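Side-chain contacts in ABC transporter (Caldanaerobius, PDB 4G68), which probably serves as the extracellular solute-binding protein of an ABC transporter, capturing xylan-derived xylo-oligosaccharides for uptake by the cell: residues Glu82-Trp87 / Ile96-Thr101; Trp229-Ile234 / Gln257-Ala262; Gln242-Ala247 / Pro414-Tyr419. All coordinates share one frame; numbering follows the deposited sequence.

Contact 1. Residues Glu82-Trp87 / Ile96-Thr101; sequences EIIDQW and IVESVT
Trp-87 lies with one face of its indole against the end of Ile-96. The methyl CD1 of Ile-96 stands 3.4 Å from the centroid of the five-membered ring of Trp-87, 14° off the ring normal. This is a CH-pi contact, and the methyl sits nearer the CD1-NE1 rim than the ring fusion. The two side chains cross at about a right angle. CG of Trp-87 is anti to the backbone N (chi1 169°), which carries the indole to the strand. Its NE1 is bonded to the carbonyl of Val-94, which fixes the turn of the ring.

Ile-84 makes the second half of the contact. Its two branches part: CG2 of Ile-84 faces the carbonyl O of Ile-96 at 3.8 Å, and CD1 of Ile-84 reaches CD of Glu-98 at 3.3 Å. That methyl lies within 3.7 Å of every side-chain atom of Glu-98, from CB to OE2, and the two side chains cross at a slant. No hydrogen bond joins the segments. The carboxylate of Glu-98 uses OE1 to accept a bond from Asn-69.

Segments 82-87 and 96-100 run nearly antiparallel, at 162°. They belong to helix 76-90 and strand 95-100, the last two elements of the beta-alpha-beta unit begun by strand 64-69, whose Phe-67 touches both Ile-84 and Ile-96. Helix 356-377 packs on Trp-87 through Arg-361 and Ala-362.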
loop_
_atom_site.group_PDB
_atom_site.type_symbol
_atom_site.label_atom_id
_atom_site.label_comp_id
_atom_site.label_asym_id
_atom_site.label_seq_id
_atom_site.Cartn_x
_atom_site.Cartn_y
_atom_site.Cartn_z
ATOM N N GLU A 82 1.037 -8.021 -21.461
ATOM C CA GLU A 82 1.736 -9.222 -21.925
ATOM C C GLU A 82 1.151 -10.470 -21.252
ATOM O O GLU A 82 0.984 -11.503 -21.896
ATOM C CB GLU A 82 3.241 -9.132 -21.651
ATOM C CG GLU A 82 3.991 -8.192 -22.583
ATOM C CD GLU A 82 5.433 -8.012 -22.097
ATOM O OE1 GLU A 82 5.912 -8.778 -21.238
ATOM O OE2 GLU A 82 6.128 -7.145 -22.603
ATOM N N ILE A 83 0.865 -10.354 -19.975
ATOM C CA ILE A 83 0.266 -11.468 -19.184
ATOM C C ILE A 83 -1.101 -11.795 -19.767
ATOM O O ILE A 83 -1.439 -12.967 -19.979
ATOM C CB ILE A 83 0.118 -11.066 -17.689
ATOM C CG1 ILE A 83 1.449 -11.180 -16.974
ATOM C CG2 ILE A 83 -0.954 -11.935 -17.021
ATOM C CD1 ILE A 83 1.387 -10.483 -15.626
ATOM N N ILE A 84 -1.888 -10.762 -20.059
ATOM C CA ILE A 84 -3.175 -10.940 -20.725
ATOM C C ILE A 84 -3.008 -11.509 -22.156
ATOM O O ILE A 84 -3.781 -12.348 -22.563
ATOM C CB ILE A 84 -3.905 -9.589 -20.791
ATOM C CG1 ILE A 84 -4.230 -9.218 -19.337
ATOM C CG2 ILE A 84 -5.183 -9.715 -21.561
ATOM C CD1 ILE A 84 -4.822 -7.907 -19.055
ATOM N N ASP A 85 -2.012 -11.038 -22.875
ATOM C CA ASP A 85 -1.826 -11.520 -24.276
ATOM C C ASP A 85 -1.509 -13.018 -24.231
ATOM O O ASP A 85 -2.001 -13.759 -25.067
ATOM C CB ASP A 85 -0.735 -10.736 -24.942
ATOM C CG ASP A 85 -1.212 -9.309 -25.333
ATOM O OD1 ASP A 85 -2.413 -8.975 -25.201
ATOM O OD2 ASP A 85 -0.365 -8.502 -25.713
ATOM N N GLN A 86 -0.700 -13.416 -23.245
ATOM C CA GLN A 86 -0.343 -14.833 -23.121
ATOM C C GLN A 86 -1.587 -15.696 -22.814
ATOM O O GLN A 86 -1.818 -16.756 -23.424
ATOM C CB GLN A 86 0.799 -15.079 -22.104
ATOM C CG GLN A 86 1.079 -16.575 -22.018
ATOM C CD GLN A 86 2.424 -16.919 -21.426
ATOM O OE1 GLN A 86 3.300 -16.065 -21.264
ATOM N NE2 GLN A 86 2.623 -18.207 -21.162
ATOM N N TRP A 87 -2.419 -15.230 -21.898
ATOM C CA TRP A 87 -3.673 -15.944 -21.615
ATOM C C TRP A 87 -4.521 -16.088 -22.841
ATOM O O TRP A 87 -5.096 -17.167 -23.136
ATOM C CB TRP A 87 -4.450 -15.255 -20.464
ATOM C CG TRP A 87 -5.838 -15.813 -20.353
ATOM C CD1 TRP A 87 -6.958 -15.430 -21.126
ATOM C CD2 TRP A 87 -6.326 -16.824 -19.430
ATOM N NE1 TRP A 87 -8.036 -16.169 -20.782
ATOM C CE2 TRP A 87 -7.733 -17.017 -19.737
ATOM C CE3 TRP A 87 -5.719 -17.632 -18.412
ATOM C CZ2 TRP A 87 -8.531 -17.962 -19.058
ATOM C CZ3 TRP A 87 -6.537 -18.594 -17.750
ATOM C CH2 TRP A 87 -7.914 -18.723 -18.032
ATOM N N ILE A 96 -9.735 -12.417 -22.478
ATOM C CA ILE A 96 -9.874 -11.380 -21.445
ATOM C C ILE A 96 -9.672 -10.029 -22.116
ATOM O O ILE A 96 -8.753 -9.861 -22.924
ATOM C CB ILE A 96 -8.799 -11.556 -20.301
ATOM C CG1 ILE A 96 -9.078 -12.809 -19.430
ATOM C CG2 ILE A 96 -8.786 -10.299 -19.419
ATOM C CD1 ILE A 96 -7.828 -13.347 -18.717
ATOM N N VAL A 97 -10.476 -9.037 -21.695
ATOM C CA VAL A 97 -10.203 -7.674 -22.051
ATOM C C VAL A 97 -10.127 -6.864 -20.789
ATOM O O VAL A 97 -10.964 -6.992 -19.913
ATOM C CB VAL A 97 -11.310 -7.109 -22.910
ATOM C CG1 VAL A 97 -11.036 -5.633 -23.220
ATOM C CG2 VAL A 97 -11.393 -7.881 -24.211
ATOM N N GLU A 98 -9.098 -6.055 -20.719
ATOM C CA GLU A 98 -8.843 -5.252 -19.467
ATOM C C GLU A 98 -9.200 -3.810 -19.676
ATOM O O GLU A 98 -9.159 -3.272 -20.833
ATOM C CB GLU A 98 -7.366 -5.472 -19.009
ATOM C CG GLU A 98 -6.291 -4.946 -19.993
ATOM C CD GLU A 98 -4.922 -4.652 -19.393
ATOM O OE1 GLU A 98 -4.755 -4.550 -18.165
ATOM O OE2 GLU A 98 -3.961 -4.508 -20.187
ATOM N N SER A 99 -9.586 -3.139 -18.588
ATOM C CA SER A 99 -9.730 -1.679 -18.577
ATOM C C SER A 99 -8.867 -1.220 -17.381
ATOM O O SER A 99 -9.034 -1.746 -16.277
ATOM C CB SER A 99 -11.206 -1.311 -18.379
ATOM O OG SER A 99 -11.338 0.091 -18.123
ATOM N N VAL A 100 -7.980 -0.274 -17.602
ATOM C CA VAL A 100 -6.988 0.134 -16.593
ATOM C C VAL A 100 -7.263 1.557 -16.120
ATOM O O VAL A 100 -7.393 2.468 -16.938
ATOM C CB VAL A 100 -5.564 0.136 -17.182
ATOM C CG1 VAL A 100 -4.534 0.420 -16.088
ATOM C CG2 VAL A 100 -5.249 -1.160 -17.859
ATOM N N THR A 101 -7.342 1.739 -14.806
ATOM C CA THR A 101 -7.737 3.104 -14.287
ATOM C C THR A 101 -6.751 3.482 -13.174
ATOM O O THR A 101 -6.414 2.607 -12.318
ATOM C CB THR A 101 -9.158 3.059 -13.744
ATOM O OG1 THR A 101 -10.063 2.689 -14.780
ATOM C CG2 THR A 101 -9.585 4.435 -13.103
#

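Contact 2. Residues Trp229-Ile234 / Gln257-Ala262; sequences WYYDMI and QAFTDA. With XYP (beta-D-xylopyranose), chain D.
The glycan pocket is bounded in part by helix 225-239, which presents Trp-229 to the sugar and packs against helix 257-271 through Tyr-231 and Ile-234. Tyr-231 makes the polar link. Its OH donates to the backbone O of Phe-259 at 2.7 Å, and that O lies in the plane of the tyrosine ring, at its edge. The bond comes in well to the side of the carbonyl, with a C=O...donor angle of 109°, and the donor is tilted 24° from the carbonyl plane. CG of Tyr-231 is anti to the backbone N, and this extends the ring to the second helix. The hydroxyl also rests 3.2 Å from CB of Phe-259, and the two aromatic side chains cross at about a right angle.

Ala-262 packs beside this bond. Its CB lies 3.8 Å from CE1 of Tyr-231 and 3.7 Å from CG2 of Ile-234. Here the backbones approach locally: the CA atoms of Ile-234 and Ala-262 are 5.5 Å apart, with only a methyl on the alanine side. A phenylalanine in place of Tyr-231 would probably leave the carbonyl of Phe-259 without its hydroxyl donor and the ring without the bond that ties it to the second helix.

At the other end of the segment, NE1 of Trp-229 donates to O4 of one xylose unit of the glycan at 2.9 Å, nearly straight at 167°. The sugar oxygen lies at the edge of the indole, near its plane. Asp-417 and Gln-177 also bond this xylose. An indole N-H bonded to a sugar hydroxyl from a pocket-lining helix is consistent with the sugar site of a solute-binding protein of the periplasmic-binding-protein fold.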
loop_
_atom_site.group_PDB
_atom_site.type_symbol
_atom_site.label_atom_id
_atom_site.label_comp_id
_atom_site.label_asym_id
_atom_site.label_seq_id
_atom_site.Cartn_x
_atom_site.Cartn_y
_atom_site.Cartn_z
ATOM N N TRP A 229 -0.260 7.348 5.420
ATOM C CA TRP A 229 0.737 6.351 5.803
ATOM C C TRP A 229 1.698 6.804 6.838
ATOM O O TRP A 229 2.069 6.008 7.756
ATOM C CB TRP A 229 1.509 5.823 4.601
ATOM C CG TRP A 229 0.748 4.761 3.854
ATOM C CD1 TRP A 229 -0.542 4.831 3.265
ATOM C CD2 TRP A 229 1.206 3.401 3.599
ATOM N NE1 TRP A 229 -0.849 3.620 2.707
ATOM C CE2 TRP A 229 0.146 2.722 2.896
ATOM C CE3 TRP A 229 2.374 2.682 3.927
ATOM C CZ2 TRP A 229 0.267 1.367 2.460
ATOM C CZ3 TRP A 229 2.472 1.331 3.516
ATOM C CH2 TRP A 229 1.435 0.692 2.808
ATOM N N TYR A 230 2.073 8.092 6.729
ATOM C CA TYR A 230 2.993 8.634 7.734
ATOM C C TYR A 230 2.319 8.623 9.137
ATOM O O TYR A 230 2.925 8.157 10.149
ATOM C CB TYR A 230 3.384 10.070 7.401
ATOM C CG TYR A 230 4.348 10.286 6.289
ATOM C CD1 TYR A 230 5.566 10.946 6.538
ATOM C CD2 TYR A 230 3.988 9.964 4.980
ATOM C CE1 TYR A 230 6.490 11.188 5.479
ATOM C CE2 TYR A 230 4.860 10.217 3.875
ATOM C CZ TYR A 230 6.095 10.818 4.158
ATOM O OH TYR A 230 6.967 11.076 3.129
ATOM N N TYR A 231 1.092 9.146 9.196
ATOM C CA TYR A 231 0.395 9.183 10.508
ATOM C C TYR A 231 0.277 7.717 11.024
ATOM O O TYR A 231 0.621 7.394 12.181
ATOM C CB TYR A 231 -1.011 9.820 10.401
ATOM C CG TYR A 231 -1.661 9.703 11.738
ATOM C CD1 TYR A 231 -1.486 10.717 12.677
ATOM C CD2 TYR A 231 -2.400 8.586 12.095
ATOM C CE1 TYR A 231 -1.997 10.607 13.961
ATOM C CE2 TYR A 231 -2.962 8.450 13.383
ATOM C CZ TYR A 231 -2.735 9.475 14.282
ATOM O OH TYR A 231 -3.214 9.342 15.546
ATOM N N ASP A 232 -0.213 6.804 10.169
ATOM C CA ASP A 232 -0.564 5.466 10.667
ATOM C C ASP A 232 0.705 4.805 11.194
ATOM O O ASP A 232 0.663 4.107 12.239
ATOM C CB ASP A 232 -1.164 4.604 9.540
ATOM C CG ASP A 232 -2.507 5.110 9.044
ATOM O OD1 ASP A 232 -3.098 6.028 9.630
ATOM O OD2 ASP A 232 -2.967 4.586 8.041
HETATM N N MSE A 233 1.854 5.009 10.526
HETATM C CA MSE A 233 3.159 4.495 11.067
HETATM C C MSE A 233 3.546 5.123 12.320
HETATM O O MSE A 233 3.993 4.404 13.209
HETATM C CB MSE A 233 4.308 4.577 10.018
HETATM C CG MSE A 233 5.691 4.464 10.709
HETATM SE SE MSE A 233 5.908 2.669 11.480
HETATM C CE MSE A 233 5.736 2.073 9.649
ATOM N N ILE A 234 3.428 6.404 12.390
ATOM C CA ILE A 234 3.864 7.049 13.639
ATOM C C ILE A 234 2.937 6.542 14.800
ATOM O O ILE A 234 3.406 6.276 15.958
ATOM C CB ILE A 234 3.792 8.576 13.484
ATOM C CG1 ILE A 234 4.866 9.079 12.499
ATOM C CG2 ILE A 234 4.077 9.265 14.822
ATOM C CD1 ILE A 234 4.646 10.552 12.144
ATOM N N GLN A 257 -3.962 9.082 24.074
ATOM C CA GLN A 257 -2.784 9.965 24.080
ATOM C C GLN A 257 -1.770 9.509 23.031
ATOM O O GLN A 257 -1.082 10.331 22.495
ATOM C CB GLN A 257 -2.110 10.049 25.458
ATOM C CG GLN A 257 -0.983 11.129 25.549
ATOM C CD GLN A 257 -1.544 12.539 25.421
ATOM O OE1 GLN A 257 -1.129 13.325 24.548
ATOM N NE2 GLN A 257 -2.562 12.854 26.226
ATOM N N ALA A 258 -1.690 8.203 22.771
ATOM C CA ALA A 258 -0.772 7.760 21.730
ATOM C C ALA A 258 -1.112 8.285 20.371
ATOM O O ALA A 258 -0.209 8.651 19.627
ATOM C CB ALA A 258 -0.559 6.220 21.691
ATOM N N PHE A 259 -2.412 8.332 20.040
ATOM C CA PHE A 259 -2.825 8.875 18.729
ATOM C C PHE A 259 -2.656 10.397 18.668
ATOM O O PHE A 259 -2.367 10.938 17.589
ATOM C CB PHE A 259 -4.282 8.543 18.430
ATOM C CG PHE A 259 -4.518 7.081 18.212
ATOM C CD1 PHE A 259 -3.450 6.177 18.107
ATOM C CD2 PHE A 259 -5.800 6.614 18.027
ATOM C CE1 PHE A 259 -3.651 4.822 17.913
ATOM C CE2 PHE A 259 -6.014 5.240 17.776
ATOM C CZ PHE A 259 -4.942 4.343 17.751
ATOM N N THR A 260 -2.860 11.070 19.804
ATOM C CA THR A 260 -2.627 12.517 19.835
ATOM C C THR A 260 -1.128 12.815 19.752
ATOM O O THR A 260 -0.703 13.752 18.991
ATOM C CB THR A 260 -3.230 13.092 21.143
ATOM O OG1 THR A 260 -4.651 12.842 21.108
ATOM C CG2 THR A 260 -3.020 14.600 21.200
ATOM N N ASP A 261 -0.337 12.050 20.473
ATOM C CA ASP A 261 1.135 12.178 20.376
ATOM C C ASP A 261 1.597 11.930 18.936
ATOM O O ASP A 261 2.486 12.651 18.404
ATOM C CB ASP A 261 1.864 11.212 21.323
ATOM C CG ASP A 261 1.803 11.628 22.794
ATOM O OD1 ASP A 261 1.396 12.770 23.112
ATOM O OD2 ASP A 261 2.247 10.788 23.615
ATOM N N ALA A 262 1.031 10.917 18.265
ATOM C CA ALA A 262 1.362 10.707 16.849
ATOM C C ALA A 262 1.060 11.936 15.938
ATOM O O ALA A 262 1.837 12.272 15.040
ATOM C CB ALA A 262 0.709 9.395 16.275
HETATM C C1 XYP D . -2.874 1.843 -2.226
HETATM C C2 XYP D . -4.244 2.488 -2.037
HETATM C C3 XYP D . -4.248 3.188 -0.673
HETATM C C4 XYP D . -3.751 2.260 0.464
HETATM C C5 XYP D . -2.452 1.491 0.086
HETATM O O2 XYP D . -4.499 3.360 -3.119
HETATM O O3 XYP D . -5.603 3.635 -0.446
HETATM O O4 XYP D . -3.531 2.965 1.689
HETATM O O5 XYP D . -2.585 0.911 -1.207
#

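Contact 3. Residues Gln242-Ala247 / Pro414-Tyr419; sequences QLTRDA and PAWDIY. With XYP (beta-D-xylopyranose), chain D.
The short helix 416-419 carries part of the glycan pocket, and its far side leans on helix 241-248. Asp-417 meets one xylose unit of the glycan in bidentate fashion. Its OD1 accepts from O4 of the xylose at 2.6 Å and its OD2 from O3 of the xylose at 2.6 Å.

On the helix side, CG2 of Thr-244 touches NE1 of Trp-416 at 3.5 Å, approaching the indole obliquely. A water joins the same pair. It donates to OG1 of Thr-244 and accepts from NE1 of Trp-416 at 2.9 Å, lying in the indole plane at the edge.

Arg-245 is extended from CG to NE, and this brings its guanidinium beside Tyr-419. NH1 of Arg-245 is 3.9 Å from CE1 of Tyr-419, and the two planes stand 84° apart. NH2 of Arg-245 packs 4.1 Å from CD of Pro-414 and bonds the carbonyl of Ser-412. The hydroxyl of Tyr-419 is bonded to Asn-249.

Helix 416-419 thus sits between the sugar and helix 241-248. Trp-416 also stacks on His-428 of helix 422-436 and meets Phe-259 of helix 257-271 edge-to-face.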
loop_
_atom_site.group_PDB
_atom_site.type_symbol
_atom_site.label_atom_id
_atom_site.label_comp_id
_atom_site.label_asym_id
_atom_site.label_seq_id
_atom_site.Cartn_x
_atom_site.Cartn_y
_atom_site.Cartn_z
ATOM N N GLN A 242 -1.460 -3.595 18.903
ATOM C CA GLN A 242 -2.739 -3.941 19.583
ATOM C C GLN A 242 -3.656 -2.698 19.723
ATOM O O GLN A 242 -4.853 -2.776 19.510
ATOM C CB GLN A 242 -2.491 -4.588 20.976
ATOM C CG GLN A 242 -3.789 -5.168 21.577
ATOM C CD GLN A 242 -4.378 -6.232 20.684
ATOM O OE1 GLN A 242 -3.746 -7.269 20.395
ATOM N NE2 GLN A 242 -5.565 -5.967 20.186
ATOM N N LEU A 243 -3.083 -1.570 20.126
ATOM C CA LEU A 243 -3.905 -0.353 20.325
ATOM C C LEU A 243 -4.505 0.172 19.015
ATOM O O LEU A 243 -5.706 0.557 18.966
ATOM C CB LEU A 243 -3.064 0.777 20.936
ATOM C CG LEU A 243 -3.823 2.099 21.082
ATOM C CD1 LEU A 243 -5.095 1.960 22.005
ATOM C CD2 LEU A 243 -2.891 3.173 21.682
ATOM N N THR A 244 -3.694 0.124 17.939
ATOM C CA THR A 244 -4.254 0.420 16.614
ATOM C C THR A 244 -5.439 -0.488 16.253
ATOM O O THR A 244 -6.554 0.002 15.918
ATOM C CB THR A 244 -3.141 0.409 15.515
ATOM O OG1 THR A 244 -2.374 1.609 15.631
ATOM C CG2 THR A 244 -3.707 0.314 14.136
ATOM N N ARG A 245 -5.233 -1.806 16.395
ATOM C CA ARG A 245 -6.314 -2.733 16.087
ATOM C C ARG A 245 -7.568 -2.508 16.947
ATOM O O ARG A 245 -8.700 -2.477 16.437
ATOM C CB ARG A 245 -5.778 -4.163 16.237
ATOM C CG ARG A 245 -4.898 -4.502 15.043
ATOM C CD ARG A 245 -4.466 -5.942 15.006
ATOM N NE ARG A 245 -3.663 -6.199 13.794
ATOM C CZ ARG A 245 -4.153 -6.639 12.647
ATOM N NH1 ARG A 245 -5.467 -6.883 12.527
ATOM N NH2 ARG A 245 -3.347 -6.886 11.634
ATOM N N ASP A 246 -7.366 -2.322 18.245
ATOM C CA ASP A 246 -8.502 -2.054 19.126
ATOM C C ASP A 246 -9.286 -0.813 18.730
ATOM O O ASP A 246 -10.523 -0.835 18.711
ATOM C CB ASP A 246 -8.021 -1.929 20.552
ATOM C CG ASP A 246 -7.681 -3.299 21.192
ATOM O OD1 ASP A 246 -8.090 -4.352 20.666
ATOM O OD2 ASP A 246 -7.028 -3.329 22.238
ATOM N N ALA A 247 -8.582 0.253 18.366
ATOM C CA ALA A 247 -9.247 1.445 17.958
ATOM C C ALA A 247 -9.983 1.184 16.650
ATOM O O ALA A 247 -11.182 1.577 16.518
ATOM C CB ALA A 247 -8.284 2.652 17.829
ATOM N N PRO A 414 -2.815 -3.241 8.264
ATOM C CA PRO A 414 -2.983 -2.553 6.957
ATOM C C PRO A 414 -3.160 -1.061 7.155
ATOM O O PRO A 414 -3.641 -0.627 8.231
ATOM C CB PRO A 414 -4.290 -3.137 6.424
ATOM C CG PRO A 414 -4.281 -4.542 6.987
ATOM C CD PRO A 414 -3.771 -4.351 8.384
ATOM N N ALA A 415 -2.828 -0.294 6.120
ATOM C CA ALA A 415 -3.088 1.166 6.194
ATOM C C ALA A 415 -4.545 1.413 6.523
ATOM O O ALA A 415 -5.411 0.623 6.123
ATOM C CB ALA A 415 -2.758 1.757 4.863
ATOM N N TRP A 416 -4.847 2.472 7.280
ATOM C CA TRP A 416 -6.118 2.541 7.895
ATOM C C TRP A 416 -7.240 2.712 6.879
ATOM O O TRP A 416 -8.390 2.404 7.185
ATOM C CB TRP A 416 -6.170 3.692 8.909
ATOM C CG TRP A 416 -5.313 3.432 10.136
ATOM C CD1 TRP A 416 -4.213 2.541 10.304
ATOM C CD2 TRP A 416 -5.433 4.139 11.400
ATOM N NE1 TRP A 416 -3.686 2.696 11.559
ATOM C CE2 TRP A 416 -4.365 3.650 12.258
ATOM C CE3 TRP A 416 -6.295 5.142 11.876
ATOM C CZ2 TRP A 416 -4.200 4.114 13.587
ATOM C CZ3 TRP A 416 -6.103 5.605 13.184
ATOM C CH2 TRP A 416 -5.087 5.094 14.014
ATOM N N ASP A 417 -6.963 3.273 5.696
ATOM C CA ASP A 417 -8.041 3.446 4.694
ATOM C C ASP A 417 -8.345 2.166 3.883
ATOM O O ASP A 417 -9.278 2.199 3.055
ATOM C CB ASP A 417 -7.716 4.567 3.707
ATOM C CG ASP A 417 -6.485 4.236 2.806
ATOM O OD1 ASP A 417 -5.672 3.320 3.143
ATOM O OD2 ASP A 417 -6.366 4.900 1.729
ATOM N N ILE A 418 -7.631 1.069 4.169
ATOM C CA ILE A 418 -7.967 -0.250 3.670
ATOM C C ILE A 418 -8.600 -1.045 4.836
ATOM O O ILE A 418 -9.323 -1.988 4.632
ATOM C CB ILE A 418 -6.661 -1.057 3.293
ATOM C CG1 ILE A 418 -5.909 -0.421 2.210
ATOM C CG2 ILE A 418 -6.939 -2.542 2.977
ATOM C CD1 ILE A 418 -4.669 -1.244 1.804
ATOM N N TYR A 419 -8.259 -0.711 6.057
ATOM C CA TYR A 419 -8.763 -1.492 7.170
ATOM C C TYR A 419 -10.145 -0.966 7.513
ATOM O O TYR A 419 -11.095 -1.784 7.678
ATOM C CB TYR A 419 -7.824 -1.341 8.395
ATOM C CG TYR A 419 -8.202 -2.342 9.474
ATOM C CD1 TYR A 419 -7.525 -3.542 9.563
ATOM C CD2 TYR A 419 -9.226 -2.074 10.387
ATOM C CE1 TYR A 419 -7.872 -4.494 10.514
ATOM C CE2 TYR A 419 -9.593 -3.013 11.360
ATOM C CZ TYR A 419 -8.875 -4.197 11.424
ATOM O OH TYR A 419 -9.209 -5.186 12.349
HETATM C C1 XYP D . -2.874 1.843 -2.226
HETATM C C2 XYP D . -4.244 2.488 -2.037
HETATM C C3 XYP D . -4.248 3.188 -0.673
HETATM C C4 XYP D . -3.751 2.260 0.464
HETATM C C5 XYP D . -2.452 1.491 0.086
HETATM O O2 XYP D . -4.499 3.360 -3.119
HETATM O O3 XYP D . -5.603 3.635 -0.446
HETATM O O4 XYP D . -3.531 2.965 1.689
HETATM O O5 XYP D . -2.585 0.911 -1.207
HETATM O O HOH W 1 -1.249 2.200 13.125
HETATM O O HOH W 2 -7.568 -7.156 14.439
#

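Overall arrangement
From the N terminus, contact 1 closes first and joins helix 76-90 to strand 95-100, with eight residues between its segments. It is complete before the others open. Contact 2 then spans 22 residues and joins helix 225-239 to helix 257-271. Contact 3 opens within that span and closes far along the chain, tying helix 241-248 to the short helix 416-419 beside the sugar, so contacts 2 and 3 cross. Their centres are about 11 Å apart, and they meet where Asp-232 OD2 probably accepts a bond from Trp-416 N. Both touch the same xylose. Contact 1 lies on the opposite side of the chain's centre, its centre about 39 Å from that of contact 2.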